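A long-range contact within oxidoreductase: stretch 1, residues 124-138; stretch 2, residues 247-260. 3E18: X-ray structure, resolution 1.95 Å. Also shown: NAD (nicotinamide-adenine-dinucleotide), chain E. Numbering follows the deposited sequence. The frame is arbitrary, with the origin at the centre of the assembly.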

# COMPACT_ATOMS: atom_id res chain seq x y z
N ASN A 124 9.27 3.03 24.00
CA ASN A 124 9.32 1.66 24.48
C ASN A 124 9.13 0.61 23.38
O ASN A 124 9.55 -0.53 23.53
CB ASN A 124 8.26 1.43 25.58
CG ASN A 124 6.86 1.78 25.12
OD1 ASN A 124 6.65 2.80 24.47
ND2 ASN A 124 5.88 0.94 25.47
N ARG A 125 8.53 0.99 22.26
CA ARG A 125 8.24 -0.00 21.20
C ARG A 125 9.44 -0.34 20.32
O ARG A 125 9.36 -1.22 19.45
CB ARG A 125 6.97 0.35 20.43
CG ARG A 125 5.74 0.23 21.33
CD ARG A 125 4.46 0.04 20.56
NE ARG A 125 3.32 -0.22 21.44
CZ ARG A 125 2.83 -1.43 21.74
NH1 ARG A 125 3.37 -2.54 21.24
NH2 ARG A 125 1.78 -1.52 22.54
N ARG A 126 10.57 0.32 20.56
CA ARG A 126 11.84 -0.11 19.97
C ARG A 126 12.26 -1.48 20.51
O ARG A 126 13.04 -2.17 19.87
CB ARG A 126 12.94 0.90 20.27
CG ARG A 126 12.79 2.20 19.57
CD ARG A 126 14.03 3.02 19.79
NE ARG A 126 13.84 4.39 19.33
CZ ARG A 126 14.84 5.24 19.13
NH1 ARG A 126 16.07 4.87 19.41
NH2 ARG A 126 14.60 6.48 18.72
N TRP A 127 11.72 -1.86 21.66
CA TRP A 127 11.99 -3.16 22.27
C TRP A 127 10.95 -4.24 21.88
O TRP A 127 11.05 -5.38 22.33
CB TRP A 127 12.07 -3.01 23.80
CG TRP A 127 13.38 -2.42 24.32
CD1 TRP A 127 14.44 -3.11 24.83
CD2 TRP A 127 13.74 -1.03 24.37
NE1 TRP A 127 15.44 -2.24 25.20
CE2 TRP A 127 15.04 -0.96 24.94
CE3 TRP A 127 13.09 0.17 24.01
CZ2 TRP A 127 15.72 0.26 25.14
CZ3 TRP A 127 13.77 1.39 24.21
CH2 TRP A 127 15.07 1.42 24.77
N ASP A 128 9.98 -3.87 21.05
CA ASP A 128 8.94 -4.82 20.60
C ASP A 128 9.57 -6.00 19.86
O ASP A 128 10.42 -5.81 18.99
CB ASP A 128 7.91 -4.11 19.72
CG ASP A 128 6.75 -3.50 20.50
OD1 ASP A 128 6.78 -3.51 21.75
OD2 ASP A 128 5.80 -3.02 19.85
N GLU A 129 9.17 -7.21 20.23
CA GLU A 129 9.75 -8.44 19.69
C GLU A 129 9.58 -8.59 18.16
O GLU A 129 10.54 -8.92 17.44
CB GLU A 129 9.14 -9.66 20.40
CG GLU A 129 10.03 -10.88 20.39
CD GLU A 129 9.54 -12.02 21.27
OE1 GLU A 129 8.70 -11.80 22.18
OE2 GLU A 129 10.00 -13.17 21.04
N ASP A 130 8.38 -8.30 17.67
CA ASP A 130 8.12 -8.28 16.22
C ASP A 130 9.07 -7.33 15.48
O ASP A 130 9.59 -7.68 14.42
CB ASP A 130 6.68 -7.89 15.94
CG ASP A 130 6.32 -6.53 16.49
OD1 ASP A 130 6.40 -6.32 17.72
OD2 ASP A 130 5.92 -5.67 15.69
N PHE A 131 9.29 -6.14 16.04
CA PHE A 131 10.19 -5.17 15.42
C PHE A 131 11.64 -5.66 15.45
O PHE A 131 12.40 -5.45 14.50
CB PHE A 131 10.06 -3.79 16.10
CG PHE A 131 11.17 -2.84 15.75
CD1 PHE A 131 11.31 -2.38 14.44
CD2 PHE A 131 12.09 -2.45 16.71
CE1 PHE A 131 12.37 -1.53 14.08
CE2 PHE A 131 13.17 -1.58 16.35
CZ PHE A 131 13.30 -1.13 15.04
N LEU A 132 12.04 -6.30 16.55
CA LEU A 132 13.40 -6.80 16.69
C LEU A 132 13.70 -7.99 15.75
O LEU A 132 14.85 -8.15 15.30
CB LEU A 132 13.74 -7.12 18.15
CG LEU A 132 13.83 -5.88 19.07
CD1 LEU A 132 14.09 -6.29 20.52
CD2 LEU A 132 14.88 -4.87 18.60
N ILE A 133 12.67 -8.77 15.42
CA ILE A 133 12.75 -9.76 14.31
C ILE A 133 13.09 -9.07 12.98
O ILE A 133 14.00 -9.51 12.28
CB ILE A 133 11.47 -10.61 14.21
CG1 ILE A 133 11.34 -11.51 15.43
CG2 ILE A 133 11.47 -11.48 12.94
CD1 ILE A 133 9.98 -12.17 15.57
N ILE A 134 12.38 -7.98 12.65
CA ILE A 134 12.67 -7.22 11.43
C ILE A 134 14.09 -6.62 11.45
O ILE A 134 14.80 -6.60 10.43
CB ILE A 134 11.61 -6.09 11.19
CG1 ILE A 134 10.18 -6.68 11.18
CG2 ILE A 134 11.85 -5.34 9.90
CD1 ILE A 134 9.92 -7.68 10.04
N LYS A 135 14.49 -6.13 12.62
CA LYS A 135 15.83 -5.59 12.83
C LYS A 135 16.88 -6.67 12.62
O LYS A 135 17.89 -6.45 11.98
CB LYS A 135 15.95 -4.98 14.23
CG LYS A 135 17.25 -4.24 14.48
CD LYS A 135 17.12 -3.41 15.75
CE LYS A 135 18.19 -2.32 15.80
NZ LYS A 135 19.49 -2.89 16.24
N GLU A 136 16.61 -7.86 13.15
CA GLU A 136 17.50 -9.02 12.88
C GLU A 136 17.62 -9.31 11.37
O GLU A 136 18.73 -9.40 10.83
CB GLU A 136 17.04 -10.26 13.65
CG GLU A 136 17.90 -11.53 13.42
CD GLU A 136 19.28 -11.51 14.09
OE1 GLU A 136 19.60 -10.54 14.82
OE2 GLU A 136 20.05 -12.48 13.89
N MET A 137 16.47 -9.40 10.69
CA MET A 137 16.44 -9.64 9.24
C MET A 137 17.19 -8.55 8.48
O MET A 137 17.95 -8.86 7.57
CB MET A 137 15.00 -9.76 8.72
CG MET A 137 14.23 -10.93 9.30
SD MET A 137 12.48 -10.93 8.88
CE MET A 137 12.57 -11.09 7.10
N PHE A 138 16.98 -7.30 8.88
CA PHE A 138 17.57 -6.13 8.23
C PHE A 138 19.10 -6.17 8.34
O PHE A 138 19.80 -5.97 7.36
CB PHE A 138 16.99 -4.85 8.86
CG PHE A 138 17.34 -3.57 8.14
CD1 PHE A 138 16.55 -3.10 7.11
CD2 PHE A 138 18.44 -2.81 8.54
CE1 PHE A 138 16.87 -1.91 6.44
CE2 PHE A 138 18.76 -1.63 7.89
CZ PHE A 138 17.98 -1.18 6.84
N THR A 247 11.22 -12.28 0.75
CA THR A 247 10.12 -11.51 1.25
C THR A 247 9.79 -12.12 2.62
O THR A 247 9.91 -13.34 2.78
CB THR A 247 8.89 -11.61 0.29
OG1 THR A 247 9.27 -11.20 -1.04
CG2 THR A 247 7.73 -10.75 0.75
N GLY A 248 9.42 -11.29 3.59
CA GLY A 248 9.00 -11.76 4.92
C GLY A 248 7.67 -11.20 5.37
O GLY A 248 7.25 -10.14 4.95
N ILE A 249 7.01 -11.92 6.27
CA ILE A 249 5.73 -11.47 6.75
C ILE A 249 5.66 -11.83 8.24
O ILE A 249 6.13 -12.90 8.65
CB ILE A 249 4.55 -12.11 5.92
CG1 ILE A 249 3.19 -11.47 6.25
CG2 ILE A 249 4.49 -13.64 6.11
CD1 ILE A 249 2.10 -11.80 5.23
N ILE A 250 5.17 -10.88 9.04
CA ILE A 250 4.79 -11.14 10.42
C ILE A 250 3.31 -10.79 10.50
O ILE A 250 2.92 -9.65 10.32
CB ILE A 250 5.63 -10.35 11.46
CG1 ILE A 250 7.13 -10.56 11.24
CG2 ILE A 250 5.27 -10.77 12.87
CD1 ILE A 250 8.01 -9.87 12.26
N HIS A 251 2.47 -11.79 10.72
CA HIS A 251 1.03 -11.57 10.66
C HIS A 251 0.50 -10.68 11.77
O HIS A 251 -0.27 -9.74 11.51
CB HIS A 251 0.30 -12.91 10.70
CG HIS A 251 0.55 -13.76 9.50
ND1 HIS A 251 -0.02 -13.51 8.28
CD2 HIS A 251 1.32 -14.86 9.34
CE1 HIS A 251 0.38 -14.42 7.41
NE2 HIS A 251 1.20 -15.25 8.03
N ASP A 252 0.93 -10.95 12.99
CA ASP A 252 0.24 -10.47 14.17
C ASP A 252 1.23 -10.38 15.35
O ASP A 252 2.41 -10.74 15.21
CB ASP A 252 -0.90 -11.46 14.48
CG ASP A 252 -1.85 -10.96 15.55
OD1 ASP A 252 -2.02 -11.68 16.56
OD2 ASP A 252 -2.41 -9.85 15.38
N TRP A 253 0.75 -9.89 16.49
CA TRP A 253 1.51 -9.80 17.74
C TRP A 253 1.98 -11.16 18.28
O TRP A 253 2.92 -11.22 19.06
CB TRP A 253 0.70 -9.08 18.83
CG TRP A 253 0.22 -7.71 18.45
CD1 TRP A 253 -1.09 -7.31 18.28
CD2 TRP A 253 1.03 -6.55 18.18
NE1 TRP A 253 -1.13 -5.98 17.92
CE2 TRP A 253 0.15 -5.49 17.87
CE3 TRP A 253 2.41 -6.31 18.19
CZ2 TRP A 253 0.61 -4.21 17.55
CZ3 TRP A 253 2.86 -5.04 17.88
CH2 TRP A 253 1.97 -4.01 17.57
N ASP A 254 1.32 -12.24 17.87
CA ASP A 254 1.74 -13.59 18.24
C ASP A 254 3.03 -14.06 17.53
O ASP A 254 3.54 -15.14 17.81
CB ASP A 254 0.58 -14.59 18.08
CG ASP A 254 0.15 -14.79 16.62
OD1 ASP A 254 0.67 -14.10 15.70
OD2 ASP A 254 -0.72 -15.66 16.39
N LEU A 255 3.52 -13.25 16.58
CA LEU A 255 4.80 -13.48 15.88
C LEU A 255 4.76 -14.62 14.85
O LEU A 255 5.81 -15.12 14.43
CB LEU A 255 5.96 -13.69 16.87
CG LEU A 255 6.69 -12.53 17.56
CD1 LEU A 255 5.92 -11.21 17.64
CD2 LEU A 255 7.16 -12.98 18.92
N SER A 256 3.56 -15.03 14.44
CA SER A 256 3.42 -15.98 13.34
C SER A 256 3.81 -15.33 12.02
O SER A 256 3.63 -14.13 11.83
CB SER A 256 1.99 -16.52 13.24
OG SER A 256 1.09 -15.48 12.90
N GLY A 257 4.35 -16.14 11.12
CA GLY A 257 4.78 -15.66 9.81
C GLY A 257 5.91 -16.50 9.27
O GLY A 257 6.23 -17.56 9.82
N GLU A 258 6.52 -16.03 8.19
CA GLU A 258 7.53 -16.82 7.54
C GLU A 258 8.31 -15.96 6.60
O GLU A 258 8.00 -14.80 6.38
CB GLU A 258 6.91 -17.98 6.75
CG GLU A 258 6.01 -17.57 5.59
CD GLU A 258 5.43 -18.77 4.86
OE1 GLU A 258 5.14 -19.80 5.51
OE2 GLU A 258 5.26 -18.68 3.63
N ILE A 259 9.32 -16.58 6.03
CA ILE A 259 10.15 -15.97 5.01
C ILE A 259 10.17 -16.91 3.81
O ILE A 259 10.23 -18.12 3.99
CB ILE A 259 11.55 -15.78 5.56
CG1 ILE A 259 11.55 -14.64 6.59
CG2 ILE A 259 12.54 -15.48 4.44
CD1 ILE A 259 12.66 -14.76 7.58
N VAL A 260 10.10 -16.35 2.60
CA VAL A 260 10.26 -17.11 1.37
C VAL A 260 11.39 -16.48 0.55
O VAL A 260 11.40 -15.28 0.33
CB VAL A 260 8.93 -17.21 0.58
CG1 VAL A 260 9.11 -18.06 -0.68
CG2 VAL A 260 7.83 -17.88 1.45
PA NAD E . -4.72 9.24 30.76
O1A NAD E . -5.14 7.86 31.06
O2A NAD E . -5.83 10.14 30.40
O5B NAD E . -3.89 9.85 31.99
C5B NAD E . -3.31 11.13 31.99
C4B NAD E . -3.24 11.60 33.44
O4B NAD E . -2.55 12.83 33.55
C3B NAD E . -4.64 11.81 34.01
O3B NAD E . -4.77 11.09 35.21
C2B NAD E . -4.70 13.30 34.27
O2B NAD E . -5.49 13.63 35.40
C1B NAD E . -3.24 13.66 34.46
N9A NAD E . -2.94 15.07 34.16
C8A NAD E . -3.49 15.87 33.19
N7A NAD E . -2.92 17.09 33.25
C5A NAD E . -2.01 17.09 34.26
C6A NAD E . -1.17 18.06 34.77
N6A NAD E . -1.03 19.22 34.12
N1A NAD E . -0.34 17.76 35.84
C2A NAD E . -0.35 16.50 36.41
N3A NAD E . -1.20 15.53 35.90
C4A NAD E . -2.02 15.82 34.85
O3 NAD E . -3.63 9.22 29.56
PN NAD E . -2.70 7.98 29.20
O1N NAD E . -3.38 7.09 28.23
O2N NAD E . -2.09 7.41 30.43
O5D NAD E . -1.51 8.72 28.35
C5D NAD E . -0.69 9.73 28.90
C4D NAD E . 0.59 9.87 28.05
O4D NAD E . 1.19 8.61 27.86
C3D NAD E . 0.32 10.41 26.65
O3D NAD E . 1.43 11.20 26.24
C2D NAD E . 0.27 9.19 25.77
O2D NAD E . 0.72 9.50 24.47
C1D NAD E . 1.24 8.26 26.48
N1N NAD E . 1.01 6.80 26.27
C2N NAD E . 2.07 6.08 25.79
C3N NAD E . 1.98 4.71 25.56
C7N NAD E . 3.23 3.95 25.26
O7N NAD E . 3.13 2.62 24.82
N7N NAD E . 4.42 4.53 25.41
C4N NAD E . 0.78 4.05 25.86
C5N NAD E . -0.30 4.78 26.37
C6N NAD E . -0.16 6.16 26.58

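The centre of this contact is a row of apolar side chains from one helix laid against a two-stranded hairpin. Ile250 is one of two anchors from the hairpin, with Leu255 the other: Ile250 CD1 lies 3.7 Å from Ile134 CD1 and 3.9 Å from Ile133 CG2, and the same methyl sits 3.5 Å from the backbone Asp130 O. Ile133 also reaches the turn, its CD1 3.9 Å from Leu255 CG. One helical turn further on, Met137 curls its CE to 3.7 Å from Ile259 CD1 on the neighbouring strand.

The rule is alternation: along strand 247-250 every second position faces the helix, so Ile250 turns toward it and Ile249 away. Helix 129-138 runs nearly antiparallel to this strand, at 169°, with axes 10.1 Å apart at closest approach, and residues 130, 133, 134 and 137 fall on one helical face. Gly248, on the same strand face as Ile250, leaves room for the methionine: Met137 CE lies 4.2 Å from Gly248 CA, and a CB there would come within 2.8 Å of Met137 CE, a clash.

Toward the helix N-terminus, the type I turn from Asp252 to Leu255 brings the backbones closest, with Asp130 CA and Leu255 CA 6.2 Å apart. Leu255 lies against Glu129 and Asp130: its CD1 is 3.8 Å from Asp130 CB, a carbon-to-carbon contact, while its CD2 is 3.5 Å from Glu129 CD, at the carboxylate end of an exposed side chain.

At the polar edge, Trp253 points sideways at CA-to-CB, but its ring end comes near Arg125, Asp128 and Asp130. Asp130 OD1 approaches the ring edge, 3.8 Å from Trp253 CZ3, where the slightly positive ring hydrogens suit a carboxylate. Nearby, Arg125 NH1 donates to Asp128 OD2 at 2.8 Å in a salt bridge, pairing these two charges within stretch 1. No hydrogen bond crosses between the stretches; shape and apolar packing dominate.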